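Local coordinates for protein peptidyl-tRNA hydrolase (Sulfolobus solfataricus, PDB 1XTY) that hydrolyses N-acyl-aminoacyl-tRNAs to release tRNA, its natural substrates possibly being peptidyl-tRNAs that drop off the ribosome during protein synthesis, at residues M1-V5 / E48-Q52; M4-S10 / P55-V61; H25-L30 / P80-I84; I67-A71 / I97-G101. All coordinates share one frame; numbering follows the deposited sequence.

Interaction 1 of 4, residues M1-V5 / E48-Q52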
loop_
_atom_site.group_PDB
_atom_site.type_symbol
_atom_site.label_atom_id
_atom_site.label_comp_id
_atom_site.label_asym_id
_atom_site.label_seq_id
_atom_site.Cartn_x
_atom_site.Cartn_y
_atom_site.Cartn_z
ATOM N N MET A 1 3.030 0.795 20.659
ATOM C CA MET A 1 3.265 1.074 19.215
ATOM C C MET A 1 1.956 0.990 18.445
ATOM O O MET A 1 1.144 0.098 18.683
ATOM C CB MET A 1 4.237 0.051 18.616
ATOM C CG MET A 1 5.545 -0.126 19.371
ATOM S SD MET A 1 6.525 -1.494 18.689
ATOM C CE MET A 1 7.938 -0.616 18.019
ATOM N N ILE A 2 1.763 1.924 17.521
ATOM C CA ILE A 2 0.574 1.953 16.685
ATOM C C ILE A 2 0.925 1.186 15.418
ATOM O O ILE A 2 1.994 1.390 14.845
ATOM C CB ILE A 2 0.196 3.402 16.311
ATOM C CG1 ILE A 2 -0.071 4.210 17.584
ATOM C CG2 ILE A 2 -1.021 3.416 15.395
ATOM C CD1 ILE A 2 -1.169 3.635 18.457
ATOM N N LYS A 3 0.039 0.293 14.986
ATOM C CA LYS A 3 0.287 -0.484 13.781
ATOM C C LYS A 3 -0.940 -0.694 12.908
ATOM O O LYS A 3 -2.076 -0.580 13.365
ATOM C CB LYS A 3 0.865 -1.855 14.137
ATOM C CG LYS A 3 2.263 -1.797 14.724
ATOM C CD LYS A 3 2.793 -3.180 15.018
ATOM C CE LYS A 3 4.173 -3.107 15.649
ATOM N NZ LYS A 3 4.671 -4.463 16.011
ATOM N N MET A 4 -0.689 -0.995 11.639
ATOM C CA MET A 4 -1.758 -1.271 10.695
ATOM C C MET A 4 -1.618 -2.741 10.343
ATOM O O MET A 4 -0.512 -3.227 10.108
ATOM C CB MET A 4 -1.609 -0.434 9.417
ATOM C CG MET A 4 -2.639 -0.798 8.349
ATOM S SD MET A 4 -2.431 0.081 6.776
ATOM C CE MET A 4 -3.144 1.651 7.189
ATOM N N VAL A 5 -2.733 -3.456 10.325
ATOM C CA VAL A 5 -2.711 -4.864 9.984
ATOM C C VAL A 5 -3.570 -5.094 8.752
ATOM O O VAL A 5 -4.672 -4.553 8.648
ATOM C CB VAL A 5 -3.262 -5.734 11.137
ATOM C CG1 VAL A 5 -3.212 -7.206 10.749
ATOM C CG2 VAL A 5 -2.454 -5.490 12.402
ATOM N N GLU A 48 0.539 9.398 14.632
ATOM C CA GLU A 48 1.566 8.671 15.371
ATOM C C GLU A 48 2.143 7.549 14.509
ATOM O O GLU A 48 3.348 7.300 14.513
ATOM C CB GLU A 48 0.972 8.067 16.647
ATOM C CG GLU A 48 0.251 9.074 17.525
ATOM C CD GLU A 48 -0.511 8.414 18.661
ATOM O OE1 GLU A 48 -1.605 8.909 19.002
ATOM O OE2 GLU A 48 -0.016 7.412 19.215
ATOM N N TRP A 49 1.267 6.868 13.779
ATOM C CA TRP A 49 1.677 5.767 12.920
ATOM C C TRP A 49 2.688 6.253 11.889
ATOM O O TRP A 49 3.698 5.597 11.639
ATOM C CB TRP A 49 0.451 5.188 12.220
ATOM C CG TRP A 49 0.729 4.033 11.317
ATOM C CD1 TRP A 49 1.213 2.804 11.672
ATOM C CD2 TRP A 49 0.468 3.973 9.912
ATOM N NE1 TRP A 49 1.261 1.980 10.572
ATOM C CE2 TRP A 49 0.809 2.672 9.478
ATOM C CE3 TRP A 49 -0.028 4.894 8.974
ATOM C CZ2 TRP A 49 0.671 2.264 8.144
ATOM C CZ3 TRP A 49 -0.167 4.488 7.648
ATOM C CH2 TRP A 49 0.182 3.182 7.247
ATOM N N LEU A 50 2.410 7.402 11.289
ATOM C CA LEU A 50 3.312 7.958 10.294
ATOM C C LEU A 50 4.651 8.310 10.944
ATOM O O LEU A 50 5.709 8.057 10.373
ATOM C CB LEU A 50 2.678 9.192 9.649
ATOM C CG LEU A 50 1.424 8.898 8.810
ATOM C CD1 LEU A 50 0.716 10.197 8.461
ATOM C CD2 LEU A 50 1.808 8.133 7.546
ATOM N N HIS A 51 4.604 8.879 12.147
ATOM C CA HIS A 51 5.824 9.248 12.864
ATOM C C HIS A 51 6.644 8.022 13.256
ATOM O O HIS A 51 7.858 8.111 13.448
ATOM C CB HIS A 51 5.492 10.041 14.135
ATOM C CG HIS A 51 5.205 11.490 13.895
ATOM N ND1 HIS A 51 4.098 11.930 13.205
ATOM C CD2 HIS A 51 5.882 12.604 14.268
ATOM C CE1 HIS A 51 4.101 13.253 13.164
ATOM N NE2 HIS A 51 5.174 13.684 13.803
ATOM N N GLN A 52 5.978 6.878 13.376
ATOM C CA GLN A 52 6.643 5.641 13.761
ATOM C C GLN A 52 7.148 4.816 12.581
ATOM O O GLN A 52 7.639 3.703 12.762
ATOM C CB GLN A 52 5.700 4.797 14.621
ATOM C CG GLN A 52 5.475 5.367 16.016
ATOM C CD GLN A 52 4.394 4.631 16.788
ATOM O OE1 GLN A 52 4.182 3.434 16.594
ATOM N NE2 GLN A 52 3.717 5.345 17.679
#

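Interaction 2 of 4, residues M4-S10 / P55-V61. With SO4 (sulfate ion), chain F.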
loop_
_atom_site.group_PDB
_atom_site.type_symbol
_atom_site.label_atom_id
_atom_site.label_comp_id
_atom_site.label_asym_id
_atom_site.label_seq_id
_atom_site.Cartn_x
_atom_site.Cartn_y
_atom_site.Cartn_z
ATOM N N MET A 4 -0.689 -0.995 11.639
ATOM C CA MET A 4 -1.758 -1.271 10.695
ATOM C C MET A 4 -1.618 -2.741 10.343
ATOM O O MET A 4 -0.512 -3.227 10.108
ATOM C CB MET A 4 -1.609 -0.434 9.417
ATOM C CG MET A 4 -2.639 -0.798 8.349
ATOM S SD MET A 4 -2.431 0.081 6.776
ATOM C CE MET A 4 -3.144 1.651 7.189
ATOM N N VAL A 5 -2.733 -3.456 10.325
ATOM C CA VAL A 5 -2.711 -4.864 9.984
ATOM C C VAL A 5 -3.570 -5.094 8.752
ATOM O O VAL A 5 -4.672 -4.553 8.648
ATOM C CB VAL A 5 -3.262 -5.734 11.137
ATOM C CG1 VAL A 5 -3.212 -7.206 10.749
ATOM C CG2 VAL A 5 -2.454 -5.490 12.402
ATOM N N ILE A 6 -3.052 -5.875 7.814
ATOM C CA ILE A 6 -3.797 -6.200 6.607
ATOM C C ILE A 6 -3.924 -7.718 6.543
ATOM O O ILE A 6 -2.926 -8.441 6.570
ATOM C CB ILE A 6 -3.099 -5.690 5.323
ATOM C CG1 ILE A 6 -2.999 -4.163 5.344
ATOM C CG2 ILE A 6 -3.895 -6.121 4.094
ATOM C CD1 ILE A 6 -1.806 -3.629 6.093
ATOM N N VAL A 7 -5.163 -8.190 6.482
ATOM C CA VAL A 7 -5.454 -9.617 6.422
ATOM C C VAL A 7 -5.737 -10.026 4.982
ATOM O O VAL A 7 -6.703 -9.562 4.376
ATOM C CB VAL A 7 -6.682 -9.957 7.293
ATOM C CG1 VAL A 7 -6.899 -11.470 7.326
ATOM C CG2 VAL A 7 -6.487 -9.409 8.702
ATOM N N VAL A 8 -4.897 -10.902 4.438
ATOM C CA VAL A 8 -5.045 -11.361 3.062
ATOM C C VAL A 8 -5.631 -12.772 2.971
ATOM O O VAL A 8 -5.287 -13.642 3.772
ATOM C CB VAL A 8 -3.679 -11.356 2.348
ATOM C CG1 VAL A 8 -3.836 -11.799 0.906
ATOM C CG2 VAL A 8 -3.064 -9.968 2.426
ATOM N N ARG A 9 -6.517 -12.988 1.999
ATOM C CA ARG A 9 -7.138 -14.298 1.782
ATOM C C ARG A 9 -6.178 -15.228 1.055
ATOM O O ARG A 9 -5.640 -14.876 0.005
ATOM C CB ARG A 9 -8.408 -14.173 0.942
ATOM C CG ARG A 9 -9.609 -13.645 1.689
ATOM C CD ARG A 9 -10.822 -13.598 0.779
ATOM N NE ARG A 9 -11.262 -14.929 0.371
ATOM C CZ ARG A 9 -12.210 -15.149 -0.534
ATOM N NH1 ARG A 9 -12.808 -14.124 -1.125
ATOM N NH2 ARG A 9 -12.568 -16.388 -0.838
ATOM N N SER A 10 -5.986 -16.424 1.601
ATOM C CA SER A 10 -5.082 -17.400 1.005
ATOM C C SER A 10 -5.778 -18.401 0.083
ATOM O O SER A 10 -5.115 -19.090 -0.691
ATOM C CB SER A 10 -4.349 -18.168 2.107
ATOM O OG SER A 10 -3.704 -17.282 3.006
ATOM N N PRO A 55 4.506 1.206 10.538
ATOM C CA PRO A 55 4.630 -0.234 10.800
ATOM C C PRO A 55 3.392 -0.995 10.314
ATOM O O PRO A 55 2.268 -0.612 10.630
ATOM C CB PRO A 55 4.756 -0.302 12.323
ATOM C CG PRO A 55 5.330 1.021 12.688
ATOM C CD PRO A 55 4.603 1.975 11.787
ATOM N N LYS A 56 3.603 -2.068 9.561
ATOM C CA LYS A 56 2.505 -2.876 9.047
ATOM C C LYS A 56 2.722 -4.351 9.335
ATOM O O LYS A 56 3.853 -4.829 9.372
ATOM C CB LYS A 56 2.363 -2.698 7.536
ATOM C CG LYS A 56 1.880 -1.332 7.096
ATOM C CD LYS A 56 1.899 -1.226 5.579
ATOM C CE LYS A 56 2.847 -0.135 5.106
ATOM N NZ LYS A 56 4.219 -0.310 5.646
ATOM N N ILE A 57 1.629 -5.068 9.543
ATOM C CA ILE A 57 1.693 -6.498 9.794
ATOM C C ILE A 57 0.794 -7.127 8.747
ATOM O O ILE A 57 -0.401 -6.843 8.700
ATOM C CB ILE A 57 1.155 -6.855 11.188
ATOM C CG1 ILE A 57 1.909 -6.053 12.255
ATOM C CG2 ILE A 57 1.304 -8.352 11.434
ATOM C CD1 ILE A 57 1.374 -6.238 13.663
ATOM N N ILE A 58 1.368 -7.966 7.897
ATOM C CA ILE A 58 0.593 -8.616 6.857
ATOM C C ILE A 58 0.381 -10.080 7.213
ATOM O O ILE A 58 1.311 -10.888 7.152
ATOM C CB ILE A 58 1.303 -8.507 5.502
ATOM C CG1 ILE A 58 1.597 -7.033 5.201
ATOM C CG2 ILE A 58 0.436 -9.108 4.401
ATOM C CD1 ILE A 58 2.392 -6.818 3.944
ATOM N N VAL A 59 -0.847 -10.409 7.597
ATOM C CA VAL A 59 -1.188 -11.772 7.973
ATOM C C VAL A 59 -2.160 -12.366 6.966
ATOM O O VAL A 59 -2.625 -11.673 6.058
ATOM C CB VAL A 59 -1.799 -11.807 9.386
ATOM C CG1 VAL A 59 -0.774 -11.319 10.398
ATOM C CG2 VAL A 59 -3.046 -10.933 9.443
ATOM N N LYS A 60 -2.465 -13.651 7.117
ATOM C CA LYS A 60 -3.370 -14.314 6.188
ATOM C C LYS A 60 -4.433 -15.181 6.855
ATOM O O LYS A 60 -4.313 -15.546 8.024
ATOM C CB LYS A 60 -2.564 -15.171 5.209
ATOM C CG LYS A 60 -1.696 -16.232 5.878
ATOM C CD LYS A 60 -0.901 -17.037 4.853
ATOM C CE LYS A 60 0.008 -18.054 5.529
ATOM N NZ LYS A 60 0.778 -18.877 4.547
ATOM N N VAL A 61 -5.480 -15.481 6.091
ATOM C CA VAL A 61 -6.591 -16.328 6.524
ATOM C C VAL A 61 -6.971 -17.137 5.291
ATOM O O VAL A 61 -6.760 -16.685 4.170
ATOM C CB VAL A 61 -7.819 -15.501 6.990
ATOM C CG1 VAL A 61 -7.477 -14.720 8.247
ATOM C CG2 VAL A 61 -8.272 -14.567 5.885
HETATM S S SO4 F . -15.552 -15.910 -2.950
HETATM O O1 SO4 F . -15.088 -15.797 -4.344
HETATM O O2 SO4 F . -15.065 -14.753 -2.182
HETATM O O3 SO4 F . -15.016 -17.152 -2.361
HETATM O O4 SO4 F . -17.025 -15.939 -2.927
#

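Interaction 3 of 4, residues H25-L30 / P80-I84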
loop_
_atom_site.group_PDB
_atom_site.type_symbol
_atom_site.label_atom_id
_atom_site.label_comp_id
_atom_site.label_asym_id
_atom_site.label_seq_id
_atom_site.Cartn_x
_atom_site.Cartn_y
_atom_site.Cartn_z
ATOM N N HIS A 25 -3.889 -1.225 -1.751
ATOM C CA HIS A 25 -5.246 -0.698 -1.896
ATOM C C HIS A 25 -5.869 -0.591 -0.501
ATOM O O HIS A 25 -6.490 0.415 -0.153
ATOM C CB HIS A 25 -6.075 -1.650 -2.774
ATOM C CG HIS A 25 -7.353 -1.060 -3.291
ATOM N ND1 HIS A 25 -7.943 0.057 -2.738
ATOM C CD2 HIS A 25 -8.176 -1.461 -4.290
ATOM C CE1 HIS A 25 -9.071 0.320 -3.374
ATOM N NE2 HIS A 25 -9.236 -0.587 -4.321
ATOM N N ALA A 26 -5.693 -1.635 0.303
ATOM C CA ALA A 26 -6.232 -1.645 1.660
ATOM C C ALA A 26 -5.638 -0.515 2.494
ATOM O O ALA A 26 -6.361 0.180 3.205
ATOM C CB ALA A 26 -5.951 -2.992 2.329
ATOM N N ALA A 27 -4.324 -0.319 2.397
ATOM C CA ALA A 27 -3.655 0.723 3.169
ATOM C C ALA A 27 -4.060 2.138 2.780
ATOM O O ALA A 27 -4.321 2.973 3.650
ATOM C CB ALA A 27 -2.135 0.565 3.052
ATOM N N VAL A 28 -4.116 2.414 1.479
ATOM C CA VAL A 28 -4.488 3.749 1.017
ATOM C C VAL A 28 -5.935 4.084 1.373
ATOM O O VAL A 28 -6.232 5.193 1.821
ATOM C CB VAL A 28 -4.280 3.891 -0.506
ATOM C CG1 VAL A 28 -4.832 5.226 -0.995
ATOM C CG2 VAL A 28 -2.791 3.795 -0.829
ATOM N N THR A 29 -6.833 3.127 1.177
ATOM C CA THR A 29 -8.234 3.349 1.504
ATOM C C THR A 29 -8.393 3.679 2.990
ATOM O O THR A 29 -9.168 4.559 3.353
ATOM C CB THR A 29 -9.085 2.121 1.121
ATOM O OG1 THR A 29 -9.093 1.988 -0.308
ATOM C CG2 THR A 29 -10.525 2.279 1.605
ATOM N N LEU A 30 -7.657 2.983 3.851
ATOM C CA LEU A 30 -7.724 3.248 5.287
ATOM C C LEU A 30 -7.274 4.676 5.595
ATOM O O LEU A 30 -7.995 5.442 6.233
ATOM C CB LEU A 30 -6.832 2.273 6.062
ATOM C CG LEU A 30 -7.381 0.888 6.387
ATOM C CD1 LEU A 30 -6.269 0.043 7.010
ATOM C CD2 LEU A 30 -8.558 1.011 7.347
ATOM N N PRO A 80 -10.768 1.731 12.483
ATOM C CA PRO A 80 -10.855 1.947 11.037
ATOM C C PRO A 80 -10.640 0.613 10.337
ATOM O O PRO A 80 -9.791 -0.177 10.757
ATOM C CB PRO A 80 -9.693 2.907 10.747
ATOM C CG PRO A 80 -9.333 3.490 12.088
ATOM C CD PRO A 80 -9.558 2.356 13.040
ATOM N N PHE A 81 -11.402 0.347 9.281
ATOM C CA PHE A 81 -11.224 -0.893 8.541
ATOM C C PHE A 81 -11.603 -0.701 7.079
ATOM O O PHE A 81 -12.367 0.199 6.743
ATOM C CB PHE A 81 -12.046 -2.030 9.174
ATOM C CG PHE A 81 -13.531 -1.922 8.955
ATOM C CD1 PHE A 81 -14.120 -2.439 7.800
ATOM C CD2 PHE A 81 -14.344 -1.316 9.905
ATOM C CE1 PHE A 81 -15.502 -2.352 7.601
ATOM C CE2 PHE A 81 -15.727 -1.224 9.715
ATOM C CZ PHE A 81 -16.304 -1.743 8.562
ATOM N N SER A 82 -11.040 -1.530 6.209
ATOM C CA SER A 82 -11.347 -1.445 4.788
ATOM C C SER A 82 -11.466 -2.832 4.192
ATOM O O SER A 82 -10.592 -3.673 4.393
ATOM C CB SER A 82 -10.257 -0.665 4.045
ATOM O OG SER A 82 -8.986 -1.281 4.204
ATOM N N ILE A 83 -12.557 -3.075 3.471
ATOM C CA ILE A 83 -12.759 -4.367 2.825
ATOM C C ILE A 83 -12.505 -4.124 1.346
ATOM O O ILE A 83 -13.232 -3.372 0.690
ATOM C CB ILE A 83 -14.193 -4.897 3.031
ATOM C CG1 ILE A 83 -14.458 -5.099 4.528
ATOM C CG2 ILE A 83 -14.367 -6.223 2.289
ATOM C CD1 ILE A 83 -15.887 -5.509 4.854
ATOM N N ILE A 84 -11.455 -4.750 0.833
ATOM C CA ILE A 84 -11.070 -4.576 -0.559
ATOM C C ILE A 84 -11.601 -5.666 -1.487
ATOM O O ILE A 84 -11.489 -6.853 -1.186
ATOM C CB ILE A 84 -9.535 -4.524 -0.678
ATOM C CG1 ILE A 84 -8.993 -3.381 0.192
ATOM C CG2 ILE A 84 -9.124 -4.358 -2.129
ATOM C CD1 ILE A 84 -9.548 -2.005 -0.174
#

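Interaction 4 of 4, residues I67-A71 / I97-G101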
loop_
_atom_site.group_PDB
_atom_site.type_symbol
_atom_site.label_atom_id
_atom_site.label_comp_id
_atom_site.label_asym_id
_atom_site.label_seq_id
_atom_site.Cartn_x
_atom_site.Cartn_y
_atom_site.Cartn_z
ATOM N N ILE A 67 -12.527 -13.388 7.348
ATOM C CA ILE A 67 -12.311 -11.967 7.119
ATOM C C ILE A 67 -13.529 -11.192 7.615
ATOM O O ILE A 67 -13.393 -10.152 8.255
ATOM C CB ILE A 67 -12.043 -11.672 5.619
ATOM C CG1 ILE A 67 -10.547 -11.870 5.332
ATOM C CG2 ILE A 67 -12.504 -10.260 5.252
ATOM C CD1 ILE A 67 -10.088 -11.389 3.980
ATOM N N ILE A 68 -14.723 -11.710 7.337
ATOM C CA ILE A 68 -15.952 -11.052 7.771
ATOM C C ILE A 68 -15.993 -11.027 9.296
ATOM O O ILE A 68 -16.399 -10.039 9.912
ATOM C CB ILE A 68 -17.205 -11.804 7.248
ATOM C CG1 ILE A 68 -17.182 -11.866 5.719
ATOM C CG2 ILE A 68 -18.475 -11.122 7.756
ATOM C CD1 ILE A 68 -17.222 -10.512 5.035
ATOM N N SER A 69 -15.571 -12.130 9.901
ATOM C CA SER A 69 -15.551 -12.239 11.350
ATOM C C SER A 69 -14.704 -11.132 11.965
ATOM O O SER A 69 -15.108 -10.493 12.932
ATOM C CB SER A 69 -14.991 -13.600 11.765
ATOM O OG SER A 69 -14.797 -13.658 13.166
ATOM N N ARG A 70 -13.531 -10.897 11.388
ATOM C CA ARG A 70 -12.635 -9.878 11.908
ATOM C C ARG A 70 -13.055 -8.453 11.572
ATOM O O ARG A 70 -12.760 -7.525 12.321
ATOM C CB ARG A 70 -11.210 -10.177 11.450
ATOM C CG ARG A 70 -10.714 -11.482 12.063
ATOM C CD ARG A 70 -9.291 -11.834 11.700
ATOM N NE ARG A 70 -8.865 -13.047 12.398
ATOM C CZ ARG A 70 -9.441 -14.238 12.253
ATOM N NH1 ARG A 70 -10.472 -14.389 11.431
ATOM N NH2 ARG A 70 -8.993 -15.280 12.939
ATOM N N ALA A 71 -13.760 -8.273 10.459
ATOM C CA ALA A 71 -14.235 -6.944 10.098
ATOM C C ALA A 71 -15.320 -6.545 11.103
ATOM O O ALA A 71 -15.409 -5.394 11.516
ATOM C CB ALA A 71 -14.803 -6.946 8.673
ATOM N N ILE A 97 -13.786 -10.356 -2.632
ATOM C CA ILE A 97 -13.084 -9.762 -1.498
ATOM C C ILE A 97 -11.700 -10.413 -1.403
ATOM O O ILE A 97 -11.584 -11.634 -1.314
ATOM C CB ILE A 97 -13.874 -9.977 -0.187
ATOM C CG1 ILE A 97 -15.178 -9.171 -0.242
ATOM C CG2 ILE A 97 -13.031 -9.566 1.020
ATOM C CD1 ILE A 97 -16.051 -9.302 0.998
ATOM N N THR A 98 -10.654 -9.591 -1.429
ATOM C CA THR A 98 -9.284 -10.095 -1.388
ATOM C C THR A 98 -8.564 -9.898 -0.060
ATOM O O THR A 98 -7.698 -10.699 0.308
ATOM C CB THR A 98 -8.421 -9.432 -2.484
ATOM O OG1 THR A 98 -8.390 -8.018 -2.270
ATOM C CG2 THR A 98 -8.986 -9.722 -3.871
ATOM N N CYS A 99 -8.895 -8.827 0.657
ATOM C CA CYS A 99 -8.237 -8.576 1.930
ATOM C C CYS A 99 -8.970 -7.555 2.786
ATOM O O CYS A 99 -9.897 -6.876 2.326
ATOM C CB CYS A 99 -6.791 -8.118 1.702
ATOM S SG CYS A 99 -6.614 -6.556 0.806
ATOM N N LEU A 100 -8.530 -7.464 4.036
ATOM C CA LEU A 100 -9.108 -6.568 5.027
ATOM C C LEU A 100 -8.014 -5.753 5.715
ATOM O O LEU A 100 -7.039 -6.311 6.220
ATOM C CB LEU A 100 -9.852 -7.389 6.090
ATOM C CG LEU A 100 -10.348 -6.660 7.341
ATOM C CD1 LEU A 100 -11.562 -5.796 6.991
ATOM C CD2 LEU A 100 -10.729 -7.677 8.415
ATOM N N GLY A 101 -8.170 -4.437 5.726
ATOM C CA GLY A 101 -7.196 -3.606 6.406
ATOM C C GLY A 101 -7.801 -3.154 7.719
ATOM O O GLY A 101 -9.008 -2.926 7.793
#

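Interaction 1 of 4, residues M1-V5 / E48-Q52
M4 carries its CG anti to the backbone N (chi1 174°), and W49 holds its indole in the same way (chi1 -179°), which brings the methionine tail of the strand slantwise against the six-membered ring of the helix residue. The sulfur makes a Met-aromatic contact: M4 SD lies 4.8 Å from the centroid of the W49 six-membered ring, well off its normal. Beyond SD the chain bends at chi3, so that M4 CE comes to 3.7 Å from W49 CH2, while M4 CB rests 3.8 Å from W49 CZ2. Nearer the N-terminus, I2 O sits in the ring plane at the indole edge, 3.6 Å from W49 CD1. The I2 side chain points at the helix, with I2 CG2 3.9 Å from W49 CB and I2 CG1 3.6 Å from E48 OE2. Q52, extended beyond CG, reaches back from the end of helix 40-51 to accept the N-H of I2 on a lone pair of OE1, in the carbonyl plane (I2 N to Q52 OE1 3.0 Å, N-H...O 155°). W49 NE1 is bonded to P55 O, and V28 of the second subunit packs on W49. The end of helix 40-51 is thereby packed against strand 2-9 of the mixed sheet. The contact thus combines an apolar, sulfur-aromatic interior with one amide-to-backbone bond nearer the surface, a bond that gives I2 N a partner close to the chain's N-terminus.

Interaction 2 of 4, residues M4-S10 / P55-V61
The guanidinium of R9, the residue paired with V61, turns an edge to a sulfate ion (probably from the crystallisation liquor) whose sulfur lies in the guanidinium plane. R9 NH1 reaches sulfate O2 at 2.6 Å (N-H...O 150°), and R9 NH2 reaches sulfate O3 at 3.0 Å. A bend at chi3 (66°) carries the group round to the anion, while R9 NE forms a salt bridge with D11 and NH1 also bonds I97 O. A leucine in place of R9 would lack the guanidinium and would probably leave the sulfate without these bonds and D11 without this ionic partner. Along their length the two strands pair in parallel from M4 with K56 to R9 with V61, their axes at 33°. Backbone bonds run from M4 N to P55 O (3.1 Å) through to S10 N and V61 O (2.7 Å). On the V5, V7 and R9 side, the valines interlock: V7 CG1 presses tightly on V61 CG1 at 3.4 Å, V7 CG2 meets V59 CG2 at 3.8 Å, and V5 CG1 lies 4.0 Å from V59 CG2. The strands are joined in sequence through helices 16-35 and 40-51. M4, I6 and V8 pack against helix 16-35; on the other face, V5 and V7 meet helix 107-114, and R9 and V61 meet helix 64-76. Strand 97-106 borders 2-9 (V7 backbone-bonded to L100), and 118-119 borders 56-61.

Interaction 3 of 4, residues H25-L30 / P80-I84
I84 and H25 make the CH-pi contact of this helix-strand pair: I84 CD1 sits over one imidazole face, offset toward the rim and 3.9 Å from the centroid of the H25 ring. Trans to the main-chain nitrogen about chi1 (-165°), the imidazole is swung toward I84, and I84 CG2 meets the same ring at H25 CD2 (3.7 Å). A sulfate, probably from the crystallisation liquor, lies about 4 Å from the H25 side chain. Apolar packing continues along the helix, with I84 CG1 3.7 Å from A26 CB, T29 CG2 3.8 Å from S82 CB, and L30 CD2 3.5 Å from F81 CA. Replacing I84 by an alanine would probably leave the H25 face without its methyl cover and open a gap beside A26. The polar link is a single hydrogen bond, from S82 OG to A26 O at 3.2 Å. Since A26 O also accepts the helical bond from L30 N, two donors hold it, arriving from opposite faces of its carbonyl plane; this gives the buried serine hydroxyl an acceptor without displacing the helix bond. T29 OG1 is further bonded to Q54 NE2 of the second subunit, which places this helix at the dimer interface. The axes of helix segment 25-30 and strand segment 81-84, at 138° and 7.8 Å at closest, describe a helix lying across a sheet, helix 16-35 covering the mixed sheet of this alpha/beta fold.

Interaction 4 of 4, residues I67-A71 / I97-G101
I67-A71 of helix 64-76 and I97-G101 of strand 97-106 run in nearly the same direction, their axes at 25° and 9.1 Å apart at closest, with CA atoms nearest at I67 and L100. L100 supplies the main wedge. Its CG stands anti to the backbone N (chi1 171°), which carries the forked end against one turn of the helix: L100 CD1 meets A71 CB at 3.8 Å, and L100 CD2 lies 3.6 Å from I67 O and 4.0 Å from R70 CB. I67 answers from the helix, its side chain and that of L100 sliding past one another in opposite directions. I67 CG2 touches L100 CB at 4.0 Å, and the extended arm brings I67 CD1 to 3.9 Å from C99 CA. Looser packing prolongs the contact toward I97, where the two CG2 methyls of I67 and I97 are 4.3 Å apart. R70 offers the aliphatic start of its chain, whereas its guanidinium leads away to bond E66 O. T98 and C99 turn to the opposite face of the mixed sheet, toward helix 16-35: T98 OG1 bonds Q22 NE2, and C99 packs against A26. No hydrogen bond crosses between the segments, so the attachment is one of aliphatic burial. The helical bond from A71 N to I67 O already satisfies the polar atoms nearest L100 CD2, which leaves a surface of methyls and a backbone-bonded turn for the leucine to press on.

Overall arrangement
The four contacts share one mixed sheet. Interactions 1 and 2 have M4 and V5 in common and meet where W49 NE1 lies 2.8 Å from P55 O. M4 also connects both with interaction 3, M4 CE being 3.5 Å from L30 CD1. Interaction 4 borders interaction 2 through V7 N and L100 O (2.7 Å) and interaction 3 through S82 O and G101 N (2.9 Å). Interactions 1 and 4 lie on opposite sides of the chain's centre, their centres about 20 Å apart. The sulfate bound by R9 in interaction 2 also lies about 5 Å from the I97 side chain, another about 4 Å from that of H25; both probably come from the crystallisation liquor.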